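Local coordinates for protein glycoside hydrolase family 61 (Trichoderma reesei QM6a, PDB 5O2X) that acts as a copper-dependent lytic polysaccharide monooxygenase of family AA9, probably cleaving the chains of cellulose by oxidation, at residues N10-Q15 and A241-T246; Q15-T20 and P29-W34; P89-L94 and Y217-P222. One frame throughout, in Å; residues are numbered along the deposited sequence. Where two conformers were deposited one is given.

Contact 1: N10-Q15 and A241-T246; sequences NGVWYQ and ATASAT. With MAN (alpha-D-mannopyranose), chain P; MAN (alpha-D-mannopyranose), chain R; MAN (alpha-D-mannopyranose), chain Q; MAN (alpha-D-mannopyranose), chain N.
Tyr14, whose ring packs on Ala243, turns its OH to O2 of the mannose carried by Thr246, a 2.7 Å hydrogen bond in which either oxygen could be the donor. CE2 of the same ring rests 3.6 Å from Ala243 CB, while Ser244 O lies at the ring edge. Val12 CG1 touches the same methyl, 3.5 Å from Ala243 CB. Trp13 serves the other side of the strand pair: its CG stands anti to the backbone N (chi1 -171°), and O4 of the mannose bonded to Thr242 OG1 lies over one face of the indole, offset toward the rim and 3.3 Å from Trp13 NE1, while C5 and C6 of this sugar approach CE3, CZ3 and CH2. Between the backbones, Trp13 N donates to Ala241 O at 2.9 Å and Ala243 N donates to Trp13 O at 2.9 Å, both nearly straight; Ala241 N adds a longer, more bent bond to Gly11 O. Beyond these, a water takes the N-H of Gln15 and donates to Ala243 O at 2.7 Å. The arrangement is a parallel edge-strand pairing, by which the glycosylated C-terminal chain adds strand 241-243 to the sheet of the catalytic domain.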
loop_
_atom_site.group_PDB
_atom_site.type_symbol
_atom_site.label_atom_id
_atom_site.label_comp_id
_atom_site.label_asym_id
_atom_site.label_seq_id
_atom_site.Cartn_x
_atom_site.Cartn_y
_atom_site.Cartn_z
ATOM N N ASN A 10 -1.800 8.884 -13.433
ATOM C CA ASN A 10 -2.177 9.963 -14.387
ATOM C C ASN A 10 -2.906 9.480 -15.573
ATOM O O ASN A 10 -2.618 9.866 -16.706
ATOM C CB ASN A 10 -1.015 10.767 -14.913
ATOM C CG ASN A 10 -0.332 11.510 -13.877
ATOM O OD1 ASN A 10 -0.717 11.551 -12.706
ATOM N ND2 ASN A 10 0.706 12.182 -14.314
ATOM N N GLY A 11 -3.885 8.615 -15.324
ATOM C CA GLY A 11 -4.702 8.132 -16.398
ATOM C C GLY A 11 -4.239 6.897 -17.161
ATOM O O GLY A 11 -4.939 6.401 -18.052
ATOM N N VAL A 12 -3.040 6.399 -16.823
ATOM C CA VAL A 12 -2.444 5.257 -17.512
ATOM C C VAL A 12 -2.626 4.017 -16.633
ATOM O O VAL A 12 -2.104 3.954 -15.519
ATOM C CB VAL A 12 -0.964 5.513 -17.816
ATOM C CG1 VAL A 12 -0.327 4.291 -18.441
ATOM C CG2 VAL A 12 -0.763 6.738 -18.673
ATOM N N TRP A 13 -3.381 3.067 -17.144
ATOM C CA TRP A 13 -3.739 1.855 -16.438
ATOM C C TRP A 13 -2.614 0.798 -16.585
ATOM O O TRP A 13 -2.173 0.526 -17.704
ATOM C CB TRP A 13 -5.021 1.302 -17.081
ATOM C CG TRP A 13 -5.730 0.149 -16.420
ATOM C CD1 TRP A 13 -6.851 0.234 -15.677
ATOM C CD2 TRP A 13 -5.462 -1.251 -16.573
ATOM N NE1 TRP A 13 -7.290 -1.018 -15.337
ATOM C CE2 TRP A 13 -6.495 -1.958 -15.911
ATOM C CE3 TRP A 13 -4.505 -1.986 -17.275
ATOM C CZ2 TRP A 13 -6.547 -3.384 -15.895
ATOM C CZ3 TRP A 13 -4.607 -3.388 -17.278
ATOM C CH2 TRP A 13 -5.595 -4.027 -16.610
ATOM N N TYR A 14 -2.267 0.200 -15.458
ATOM C CA TYR A 14 -1.356 -0.950 -15.389
ATOM C C TYR A 14 -2.053 -2.109 -14.718
ATOM O O TYR A 14 -2.625 -1.957 -13.632
ATOM C CB TYR A 14 -0.095 -0.640 -14.569
ATOM C CG TYR A 14 0.815 0.382 -15.198
ATOM C CD1 TYR A 14 0.565 1.732 -15.073
ATOM C CD2 TYR A 14 1.936 -0.026 -15.915
ATOM C CE1 TYR A 14 1.421 2.681 -15.659
ATOM C CE2 TYR A 14 2.773 0.888 -16.515
ATOM C CZ TYR A 14 2.514 2.250 -16.383
ATOM O OH TYR A 14 3.368 3.145 -16.979
ATOM N N GLN A 15 -1.912 -3.290 -15.311
ATOM C CA GLN A 15 -2.384 -4.508 -14.686
ATOM C C GLN A 15 -1.582 -4.762 -13.413
ATOM O O GLN A 15 -0.356 -4.762 -13.434
ATOM C CB GLN A 15 -2.201 -5.658 -15.658
ATOM C CG GLN A 15 -2.820 -6.985 -15.229
ATOM C CD GLN A 15 -2.649 -8.070 -16.292
ATOM O OE1 GLN A 15 -1.734 -8.042 -17.102
ATOM N NE2 GLN A 15 -3.526 -9.052 -16.244
ATOM N N ALA A 241 -5.734 5.311 -21.044
ATOM C CA ALA A 241 -4.788 4.546 -21.840
ATOM C C ALA A 241 -4.273 3.440 -20.939
ATOM O O ALA A 241 -4.482 3.478 -19.744
ATOM C CB ALA A 241 -3.670 5.439 -22.308
ATOM N N THR A 242 -3.574 2.502 -21.563
ATOM C CA THR A 242 -3.009 1.352 -20.873
ATOM C C THR A 242 -1.536 1.226 -21.221
ATOM O O THR A 242 -1.119 1.595 -22.325
ATOM C CB THR A 242 -3.782 0.109 -21.278
ATOM O OG1 THR A 242 -5.133 0.264 -20.804
ATOM C CG2 THR A 242 -3.176 -1.155 -20.816
ATOM N N ALA A 243 -0.773 0.768 -20.250
ATOM C CA ALA A 243 0.635 0.486 -20.439
ATOM C C ALA A 243 0.966 -0.834 -19.804
ATOM O O ALA A 243 0.218 -1.384 -19.012
ATOM C CB ALA A 243 1.481 1.598 -19.823
ATOM N N SER A 244 2.156 -1.345 -20.107
ATOM C CA SER A 244 2.671 -2.550 -19.540
ATOM C C SER A 244 3.871 -2.251 -18.685
ATOM O O SER A 244 4.588 -1.267 -18.887
ATOM C CB SER A 244 3.089 -3.499 -20.641
ATOM O OG SER A 244 1.959 -3.869 -21.380
ATOM N N ALA A 245 4.110 -3.127 -17.724
ATOM C CA ALA A 245 5.293 -3.030 -16.886
ATOM C C ALA A 245 6.556 -3.083 -17.770
ATOM O O ALA A 245 6.695 -3.993 -18.593
ATOM C CB ALA A 245 5.332 -4.203 -15.909
ATOM N N THR A 246 7.451 -2.121 -17.572
ATOM C CA THR A 246 8.661 -2.006 -18.365
ATOM C C THR A 246 9.745 -2.861 -17.720
ATOM O O THR A 246 10.006 -2.742 -16.526
ATOM C CB THR A 246 9.133 -0.554 -18.399
ATOM O OG1 THR A 246 8.038 0.239 -18.860
ATOM C CG2 THR A 246 10.335 -0.394 -19.319
HETATM C C1 MAN P . -6.195 -0.105 -21.659
HETATM C C2 MAN P . -7.382 0.816 -21.505
HETATM C C3 MAN P . -7.858 0.609 -20.062
HETATM C C4 MAN P . -8.102 -0.848 -19.721
HETATM C C5 MAN P . -6.890 -1.676 -20.016
HETATM C C6 MAN P . -7.138 -3.156 -19.777
HETATM O O2 MAN P . -8.336 0.441 -22.509
HETATM O O3 MAN P . -9.087 1.267 -19.926
HETATM O O4 MAN P . -8.577 -1.078 -18.416
HETATM O O5 MAN P . -6.574 -1.439 -21.374
HETATM O O6 MAN P . -6.085 -3.889 -20.420
HETATM C C1 MAN R . 7.744 1.402 -18.124
HETATM C C2 MAN R . 6.339 1.814 -18.474
HETATM C C3 MAN R . 6.239 2.301 -19.897
HETATM C C4 MAN R . 7.320 3.351 -20.181
HETATM C C5 MAN R . 8.705 2.866 -19.767
HETATM C C6 MAN R . 9.744 3.972 -19.885
HETATM O O2 MAN R . 5.978 2.862 -17.548
HETATM O O3 MAN R . 4.945 2.830 -20.145
HETATM O O4 MAN R . 7.345 3.636 -21.574
HETATM O O5 MAN R . 8.695 2.423 -18.399
HETATM O O6 MAN R . 11.032 3.495 -19.557
HETATM C C1 MAN Q . 2.249 -4.780 -22.483
HETATM C C2 MAN Q . 0.977 -5.086 -23.189
HETATM C C3 MAN Q . 0.102 -5.867 -22.224
HETATM C C4 MAN Q . 0.779 -7.180 -21.810
HETATM C C5 MAN Q . 2.138 -6.880 -21.205
HETATM C C6 MAN Q . 2.936 -8.148 -20.942
HETATM O O2 MAN Q . 1.327 -5.824 -24.347
HETATM O O3 MAN Q . -1.140 -6.202 -22.842
HETATM O O4 MAN Q . -0.010 -7.808 -20.804
HETATM O O5 MAN Q . 2.862 -6.012 -22.074
HETATM O O6 MAN Q . 3.189 -8.815 -22.185
HETATM C C1 MAN N . -7.785 10.336 -12.602
HETATM C C2 MAN N . -6.516 9.696 -13.143
HETATM C C3 MAN N . -5.844 8.848 -12.040
HETATM C C4 MAN N . -5.601 9.716 -10.825
HETATM C C5 MAN N . -6.938 10.292 -10.372
HETATM C C6 MAN N . -6.807 11.236 -9.212
HETATM O O2 MAN N . -5.604 10.678 -13.595
HETATM O O3 MAN N . -4.640 8.286 -12.553
HETATM O O4 MAN N . -5.018 8.923 -9.802
HETATM O O5 MAN N . -7.544 11.047 -11.405
HETATM O O6 MAN N . -5.807 12.251 -9.490
HETATM O O HOH W 1 -0.898 -3.631 -18.053
#

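Contact 2: Q15-T20 and P29-W34; sequences QAYDPT and PIVVGW
Trp34 O presses on the root of the Tyr17 side chain, 3.2 Å from Tyr17 CB. The same oxygen comes equally close to Tyr17 CG, approaching the ring obliquely. Gly33 O joins it at 3.6 Å from Tyr17 CB, so two successive carbonyls crowd this one methylene. The backbones run tight here, and a side-chain carbon on Gly33 would fall only 2.8 Å from Tyr17 N, a clash that glycine avoids. Tyr17 CB points toward 29-34, and CG, anti to the backbone N (chi1 -175°), is brought against Trp34 O; Phe22 meets the ring with the planes at about 80°.

Val31 is the apolar wedge of the contact. Its CG2 approaches Tyr17 N to 3.8 Å and lies at the edge of the tyrosine ring, near its plane, while CB and CG1 face Gln15 O. That carbonyl is linked to the other segment through a water, which donates to Gln15 O at 2.7 Å and accepts from Val32 N. The side chain of Gln15 runs extended, crosses Pro29 at about a right angle and sets OE1 3.7 Å from Pro29 CG.

Farther along, Asp18 OD1 takes both the backbone N and the hydroxyl of Thr20, the first closing an Asx turn and the second using the syn lone pair, while OD2 bonds to Thr21 OG1. The loop lies against two strands of the fold: Ala16 bonds through its backbone to Asn5 and packs on Ile4 of strand 3-9, whereas Val32 and Trp34 bond to Asn179 and Cys177 of strand 172-183, with Trp34 NE1 held by Asn179 OD1.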
loop_
_atom_site.group_PDB
_atom_site.type_symbol
_atom_site.label_atom_id
_atom_site.label_comp_id
_atom_site.label_asym_id
_atom_site.label_seq_id
_atom_site.Cartn_x
_atom_site.Cartn_y
_atom_site.Cartn_z
ATOM N N GLN A 15 -1.912 -3.290 -15.311
ATOM C CA GLN A 15 -2.384 -4.508 -14.686
ATOM C C GLN A 15 -1.582 -4.762 -13.413
ATOM O O GLN A 15 -0.356 -4.762 -13.434
ATOM C CB GLN A 15 -2.201 -5.658 -15.658
ATOM C CG GLN A 15 -2.820 -6.985 -15.229
ATOM C CD GLN A 15 -2.649 -8.070 -16.292
ATOM O OE1 GLN A 15 -1.734 -8.042 -17.102
ATOM N NE2 GLN A 15 -3.526 -9.052 -16.244
ATOM N N ALA A 16 -2.267 -5.016 -12.308
ATOM C CA ALA A 16 -1.575 -5.378 -11.086
ATOM C C ALA A 16 -1.344 -6.897 -11.023
ATOM O O ALA A 16 -1.823 -7.638 -11.877
ATOM C CB ALA A 16 -2.383 -4.911 -9.867
ATOM N N TYR A 17 -0.614 -7.339 -10.012
ATOM C CA TYR A 17 -0.572 -8.782 -9.764
ATOM C C TYR A 17 -1.930 -9.248 -9.280
ATOM O O TYR A 17 -2.503 -8.621 -8.398
ATOM C CB TYR A 17 0.507 -9.128 -8.733
ATOM C CG TYR A 17 0.638 -10.610 -8.552
ATOM C CD1 TYR A 17 1.253 -11.366 -9.539
ATOM C CD2 TYR A 17 0.098 -11.297 -7.459
ATOM C CE1 TYR A 17 1.341 -12.739 -9.438
ATOM C CE2 TYR A 17 0.178 -12.678 -7.358
ATOM C CZ TYR A 17 0.765 -13.394 -8.369
ATOM O OH TYR A 17 0.813 -14.762 -8.267
ATOM N N ASP A 18 -2.447 -10.336 -9.840
ATOM C CA ASP A 18 -3.746 -10.871 -9.418
ATOM C C ASP A 18 -3.515 -12.230 -8.773
ATOM O O ASP A 18 -3.351 -13.231 -9.475
ATOM C CB ASP A 18 -4.698 -11.001 -10.585
ATOM C CG ASP A 18 -6.070 -11.479 -10.157
ATOM O OD1 ASP A 18 -6.217 -11.836 -8.968
ATOM O OD2 ASP A 18 -6.974 -11.526 -11.022
ATOM N N PRO A 19 -3.481 -12.290 -7.437
ATOM C CA PRO A 19 -3.201 -13.559 -6.755
ATOM C C PRO A 19 -4.357 -14.563 -6.865
ATOM O O PRO A 19 -4.180 -15.712 -6.438
ATOM C CB PRO A 19 -2.978 -13.109 -5.301
ATOM C CG PRO A 19 -3.919 -11.941 -5.171
ATOM C CD PRO A 19 -3.785 -11.206 -6.464
ATOM N N THR A 20 -5.505 -14.127 -7.365
ATOM C CA THR A 20 -6.652 -15.006 -7.578
ATOM C C THR A 20 -6.706 -15.565 -8.973
ATOM O O THR A 20 -7.633 -16.333 -9.294
ATOM C CB THR A 20 -7.973 -14.329 -7.187
ATOM O OG1 THR A 20 -8.303 -13.278 -8.117
ATOM C CG2 THR A 20 -7.935 -13.797 -5.763
ATOM N N PRO A 29 1.722 -12.932 -16.769
ATOM C CA PRO A 29 2.454 -11.797 -17.328
ATOM C C PRO A 29 3.367 -11.129 -16.318
ATOM O O PRO A 29 3.134 -11.164 -15.121
ATOM C CB PRO A 29 1.346 -10.852 -17.779
ATOM C CG PRO A 29 0.250 -11.141 -16.812
ATOM C CD PRO A 29 0.297 -12.610 -16.582
ATOM N N ILE A 30 4.365 -10.424 -16.861
ATOM C CA ILE A 30 5.200 -9.523 -16.076
ATOM C C ILE A 30 4.389 -8.261 -15.812
ATOM O O ILE A 30 3.917 -7.602 -16.757
ATOM C CB ILE A 30 6.492 -9.225 -16.813
ATOM C CG1 ILE A 30 7.315 -10.499 -16.981
ATOM C CG2 ILE A 30 7.259 -8.131 -16.060
ATOM C CD1 ILE A 30 8.511 -10.332 -17.885
ATOM N N VAL A 31 4.280 -7.906 -14.533
ATOM C CA VAL A 31 3.458 -6.769 -14.107
ATOM C C VAL A 31 4.216 -5.955 -13.072
ATOM O O VAL A 31 5.280 -6.363 -12.589
ATOM C CB VAL A 31 2.093 -7.223 -13.548
ATOM C CG1 VAL A 31 1.236 -7.830 -14.641
ATOM C CG2 VAL A 31 2.240 -8.187 -12.391
ATOM N N VAL A 32 3.650 -4.779 -12.738
ATOM C CA VAL A 32 4.292 -3.881 -11.783
ATOM C C VAL A 32 4.036 -4.257 -10.355
ATOM O O VAL A 32 4.726 -3.769 -9.460
ATOM C CB VAL A 32 3.871 -2.422 -12.053
ATOM C CG1 VAL A 32 4.294 -1.978 -13.421
ATOM C CG2 VAL A 32 2.400 -2.199 -11.828
ATOM N N GLY A 33 3.036 -5.118 -10.088
ATOM C CA GLY A 33 2.750 -5.596 -8.748
ATOM C C GLY A 33 3.558 -6.822 -8.410
ATOM O O GLY A 33 3.770 -7.692 -9.266
ATOM N N TRP A 34 4.029 -6.904 -7.158
ATOM C CA TRP A 34 4.816 -8.064 -6.730
ATOM C C TRP A 34 3.983 -9.347 -6.756
ATOM O O TRP A 34 2.773 -9.354 -6.556
ATOM C CB TRP A 34 5.377 -7.810 -5.343
ATOM C CG TRP A 34 6.565 -6.857 -5.336
ATOM C CD1 TRP A 34 6.704 -5.704 -6.053
ATOM C CD2 TRP A 34 7.792 -7.069 -4.637
ATOM N NE1 TRP A 34 7.960 -5.177 -5.828
ATOM C CE2 TRP A 34 8.661 -6.012 -4.994
ATOM C CE3 TRP A 34 8.282 -8.091 -3.814
ATOM C CZ2 TRP A 34 9.978 -5.939 -4.562
ATOM C CZ3 TRP A 34 9.589 -7.993 -3.378
ATOM C CH2 TRP A 34 10.421 -6.956 -3.760
HETATM O O HOH W 2 1.786 -3.944 -14.897
#

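Contact 3: P89-L94 and Y217-P222; sequences PIVDYL and YIIPGP
The Tyr93 ring meets Pro222 at its edge, tip to tip, with Pro222 CG in the plane of the ring and Pro222 CD 3.9 Å from Tyr93 CE2. The second ring, Tyr217, takes Pro89 obliquely: the two side chains cross at about a right angle, with Pro89 CG 3.4 Å from Tyr217 OH and 3.9 Å from Tyr217 CE2. Trp128 packs edge-to-face with Tyr217, and the hydroxyl bonds to Gly205 O. An alanine at Tyr217 would probably open a gap beside Pro89 and leave Gly205 O without its hydroxyl partner. Between the two rings, Val91 and Ile219 slide past each other in opposite directions; Val91 CG1, anti to the carbonyl carbon (chi1 -70°), is the branch that meets Ile219, 3.5 Å from Ile219 CG2. Gly221 CA comes 3.9 Å from Tyr93 OH, where a side chain would clash, and its positive phi of 92° also suits glycine. Tyr93 OH has its polar partner in Tyr199 OH, and Lys113 NZ binds the carbonyls of Pro220 and Pro222. The contact is apolar, an extended, proline-rich C-terminal chain laid almost parallel along strand 90-96 of the AA9 beta-sandwich.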
loop_
_atom_site.group_PDB
_atom_site.type_symbol
_atom_site.label_atom_id
_atom_site.label_comp_id
_atom_site.label_asym_id
_atom_site.label_seq_id
_atom_site.Cartn_x
_atom_site.Cartn_y
_atom_site.Cartn_z
ATOM N N PRO A 89 -7.574 1.924 8.728
ATOM C CA PRO A 89 -6.750 2.952 8.093
ATOM C C PRO A 89 -6.117 2.474 6.794
ATOM O O PRO A 89 -6.062 1.277 6.486
ATOM C CB PRO A 89 -5.647 3.169 9.152
ATOM C CG PRO A 89 -5.460 1.811 9.760
ATOM C CD PRO A 89 -6.897 1.285 9.857
ATOM N N ILE A 90 -5.608 3.462 6.052
ATOM C CA ILE A 90 -4.900 3.227 4.794
ATOM C C ILE A 90 -3.606 4.032 4.846
ATOM O O ILE A 90 -3.616 5.217 5.242
ATOM C CB ILE A 90 -5.761 3.646 3.578
ATOM C CG1 ILE A 90 -6.989 2.737 3.512
ATOM C CG2 ILE A 90 -4.952 3.553 2.289
ATOM C CD1 ILE A 90 -8.011 3.135 2.464
ATOM N N VAL A 91 -2.493 3.385 4.474
ATOM C CA VAL A 91 -1.183 4.031 4.469
ATOM C C VAL A 91 -0.452 3.661 3.203
ATOM O O VAL A 91 -0.691 2.635 2.562
ATOM C CB VAL A 91 -0.353 3.585 5.716
ATOM C CG1 VAL A 91 -0.929 4.162 6.999
ATOM C CG2 VAL A 91 -0.191 2.080 5.801
ATOM N N ASP A 92 0.518 4.524 2.854
ATOM C CA ASP A 92 1.384 4.287 1.704
ATOM C C ASP A 92 2.803 4.645 2.055
ATOM O O ASP A 92 3.053 5.676 2.716
ATOM C CB ASP A 92 0.981 5.125 0.476
ATOM C CG ASP A 92 -0.344 4.669 -0.075
ATOM O OD1 ASP A 92 -0.375 3.772 -0.937
ATOM O OD2 ASP A 92 -1.415 5.211 0.361
ATOM N N TYR A 93 3.731 3.823 1.572
ATOM C CA TYR A 93 5.151 4.018 1.782
ATOM C C TYR A 93 5.882 3.896 0.454
ATOM O O TYR A 93 5.429 3.241 -0.488
ATOM C CB TYR A 93 5.746 2.924 2.684
ATOM C CG TYR A 93 5.117 2.785 4.046
ATOM C CD1 TYR A 93 3.970 2.025 4.240
ATOM C CD2 TYR A 93 5.706 3.366 5.151
ATOM C CE1 TYR A 93 3.414 1.849 5.482
ATOM C CE2 TYR A 93 5.159 3.179 6.423
ATOM C CZ TYR A 93 4.022 2.433 6.590
ATOM O OH TYR A 93 3.528 2.269 7.855
ATOM N N LEU A 94 7.083 4.502 0.423
ATOM C CA LEU A 94 8.060 4.246 -0.630
ATOM C C LEU A 94 9.337 3.725 0.015
ATOM O O LEU A 94 9.673 4.128 1.138
ATOM C CB LEU A 94 8.391 5.496 -1.432
ATOM C CG LEU A 94 7.259 6.067 -2.256
ATOM C CD1 LEU A 94 7.620 7.412 -2.823
ATOM C CD2 LEU A 94 6.872 5.164 -3.405
ATOM N N TYR A 217 -7.398 7.456 17.528
ATOM C CA TYR A 217 -6.636 6.462 16.763
ATOM C C TYR A 217 -5.274 6.947 16.362
ATOM O O TYR A 217 -5.190 7.959 15.676
ATOM C CB TYR A 217 -7.385 6.007 15.528
ATOM C CG TYR A 217 -6.708 4.848 14.843
ATOM C CD1 TYR A 217 -6.733 3.612 15.431
ATOM C CD2 TYR A 217 -6.022 4.998 13.664
ATOM C CE1 TYR A 217 -6.105 2.537 14.849
ATOM C CE2 TYR A 217 -5.388 3.919 13.057
ATOM C CZ TYR A 217 -5.424 2.683 13.668
ATOM O OH TYR A 217 -4.766 1.650 13.075
ATOM N N ILE A 218 -4.222 6.189 16.721
ATOM C CA ILE A 218 -2.837 6.454 16.311
ATOM C C ILE A 218 -2.496 5.488 15.184
ATOM O O ILE A 218 -2.361 4.284 15.435
ATOM C CB ILE A 218 -1.870 6.296 17.493
ATOM C CG1 ILE A 218 -2.251 7.252 18.631
ATOM C CG2 ILE A 218 -0.428 6.497 17.016
ATOM C CD1 ILE A 218 -1.446 7.021 19.888
ATOM N N ILE A 219 -2.330 5.992 13.983
ATOM C CA ILE A 219 -2.019 5.135 12.859
ATOM C C ILE A 219 -0.659 4.500 13.119
ATOM O O ILE A 219 0.284 5.207 13.462
ATOM C CB ILE A 219 -1.979 5.915 11.530
ATOM C CG1 ILE A 219 -3.301 6.632 11.253
ATOM C CG2 ILE A 219 -1.588 5.006 10.372
ATOM C CD1 ILE A 219 -3.227 7.566 10.100
ATOM N N PRO A 220 -0.503 3.180 12.946
ATOM C CA PRO A 220 0.754 2.522 13.135
ATOM C C PRO A 220 1.821 2.963 12.143
ATOM O O PRO A 220 1.524 3.475 11.063
ATOM C CB PRO A 220 0.377 1.003 12.953
ATOM C CG PRO A 220 -1.087 0.938 13.245
ATOM C CD PRO A 220 -1.620 2.229 12.711
ATOM N N GLY A 221 3.060 2.711 12.521
ATOM C CA GLY A 221 4.203 2.989 11.667
ATOM C C GLY A 221 4.791 4.371 11.897
ATOM O O GLY A 221 4.384 5.125 12.786
ATOM N N PRO A 222 5.795 4.736 11.093
ATOM C CA PRO A 222 6.482 6.012 11.252
ATOM C C PRO A 222 5.620 7.175 10.786
ATOM O O PRO A 222 4.597 7.018 10.129
ATOM C CB PRO A 222 7.748 5.825 10.373
ATOM C CG PRO A 222 7.301 4.867 9.303
ATOM C CD PRO A 222 6.429 3.887 10.070
#

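In the fold
From the N terminus the chain leaves strand 3-9 and enters strand 12-15, the first half of contact 1. Gln15 also belongs to contact 2, which closes a short loop, joining two parts of the connection between strand 12-15 and helix 53-56. Contact 3 follows in series, tying strand 90-96 to the chain at 217-222. Contact 1 closes last, making strand 241-243 an outermost strand of the sheet that also holds 3-9 and 12-15, and both other contacts nest inside its loop. Contacts 1 and 2 touch, Ala245 CB packing 3.5 Å from Val32 CG1. Contact 3 lies on the opposite side of the chain's centre, about 26 Å from contact 1 between centres, so the C-terminal chain is fastened at two distant places.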